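Local structure of carbonic anhydrase (Neosartorya fumigata, 7COI) at residues P199-Q202 with L203-Q206. The protein is a zinc-dependent beta-class carbonic anhydrase that probably catalyses the reversible hydration of carbon dioxide to hydrogencarbonate and a proton. Residues are numbered along the deposited sequence; the frame is centred on the assembly and turned at random.
Sequences PLRQ and LREQ
Arg201 and Arg204 form an i to i+3 pair on alpha-helix 193-206 of this beta-class carbonic anhydrase; they run side by side and point the same way. Their NH1 atoms come within 3.4 Å of each other, and the two guanidinium planes are turned 45° apart. Arg201 NH1 sits at the edge of the Arg204 group, near its plane. Both are donors, so no bond joins them. One carbonyl oxygen, Gly186 O, accepts from both NH1 atoms, weakly from Arg204, and each NH1 has a further acceptor, Ala184 O for Arg204 and Ser282 O of the second subunit for Arg201, which probably offsets the like charges.

The two chains start differently. Arg201 has CG beside its backbone N, whereas Arg204 has CG opposite the N (chi1 179°). Both are extended to NE. The Arg201 head is then turned sharply about the CD-NE bond (chi4 -87°).

The helix also meets the second subunit through Glu205, in a salt bridge to its Arg279, and through Gln202 NE2, bonded to its Gln237 OE1. Near the zinc site, the side chain of Leu200 comes about 8 Å from the zinc ion.

The i to i+4 backbone bonds are regular. Arg204 N donates to Leu200 O at 2.9 Å, and Glu205 N to Arg201 O at 2.9 Å. Leu203 lays its CG 3.5 Å from Pro199 O, on the side packed against helix 216-236. Gln206 N bonds to Gln202 O at 3.0 Å. The extended chain of Gln206 lies along the preceding turn, with its CG 3.1 Å from that same Gln202 O.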
# COMPACT_ATOMS: atom_id res chain seq x y z
N PRO A 199 -9.76 4.88 8.21
CA PRO A 199 -10.15 4.11 9.40
C PRO A 199 -10.74 4.95 10.53
O PRO A 199 -11.65 4.48 11.22
CB PRO A 199 -8.85 3.44 9.84
CG PRO A 199 -8.08 3.26 8.53
CD PRO A 199 -8.38 4.54 7.79
N LEU A 200 -10.23 6.18 10.69
CA LEU A 200 -10.74 7.14 11.68
C LEU A 200 -12.13 7.61 11.25
O LEU A 200 -12.99 7.69 12.13
CB LEU A 200 -9.75 8.28 11.82
CG LEU A 200 -8.47 7.94 12.58
CD1 LEU A 200 -7.44 9.02 12.38
CD2 LEU A 200 -8.78 7.81 14.06
N ARG A 201 -12.36 7.88 9.97
CA ARG A 201 -13.72 8.27 9.48
C ARG A 201 -14.68 7.09 9.59
O ARG A 201 -15.87 7.34 9.85
CB ARG A 201 -13.66 8.86 8.09
CG ARG A 201 -12.94 10.18 8.00
CD ARG A 201 -13.02 10.72 6.60
NE ARG A 201 -12.23 11.93 6.57
CZ ARG A 201 -12.70 13.12 6.87
NH1 ARG A 201 -13.99 13.25 7.16
NH2 ARG A 201 -11.89 14.16 6.84
N GLN A 202 -14.21 5.85 9.48
CA GLN A 202 -15.10 4.68 9.65
C GLN A 202 -15.58 4.65 11.12
O GLN A 202 -16.80 4.38 11.36
CB GLN A 202 -14.37 3.39 9.29
CG GLN A 202 -14.02 3.32 7.79
CD GLN A 202 -13.23 2.07 7.49
OE1 GLN A 202 -12.33 1.69 8.22
NE2 GLN A 202 -13.61 1.41 6.41
N LEU A 203 -14.67 4.89 12.06
CA LEU A 203 -15.01 4.96 13.50
C LEU A 203 -15.94 6.15 13.75
O LEU A 203 -16.92 5.98 14.52
CB LEU A 203 -13.73 5.07 14.34
CG LEU A 203 -12.91 3.80 14.43
CD1 LEU A 203 -11.55 4.10 15.03
CD2 LEU A 203 -13.66 2.74 15.24
N ARG A 204 -15.68 7.28 13.10
CA ARG A 204 -16.56 8.47 13.22
C ARG A 204 -18.00 8.11 12.79
O ARG A 204 -18.98 8.44 13.53
CB ARG A 204 -15.99 9.61 12.40
CG ARG A 204 -16.85 10.86 12.44
CD ARG A 204 -16.22 11.93 11.58
NE ARG A 204 -17.07 13.10 11.50
CZ ARG A 204 -16.90 14.10 10.68
NH1 ARG A 204 -15.87 14.13 9.84
NH2 ARG A 204 -17.79 15.09 10.69
N GLU A 205 -18.15 7.46 11.63
CA GLU A 205 -19.47 7.02 11.11
C GLU A 205 -20.12 6.09 12.14
O GLU A 205 -21.31 6.30 12.44
CB GLU A 205 -19.36 6.30 9.76
CG GLU A 205 -20.65 5.72 9.23
CD GLU A 205 -20.46 4.87 7.97
OE1 GLU A 205 -21.12 3.83 7.86
OE2 GLU A 205 -19.68 5.26 7.09
N GLN A 206 -19.39 5.09 12.63
CA GLN A 206 -19.96 4.06 13.52
C GLN A 206 -20.40 4.70 14.84
O GLN A 206 -21.32 4.15 15.47
CB GLN A 206 -18.95 2.96 13.85
CG GLN A 206 -18.49 2.11 12.68
CD GLN A 206 -17.20 1.38 13.03
OE1 GLN A 206 -16.99 0.97 14.18
NE2 GLN A 206 -16.30 1.26 12.06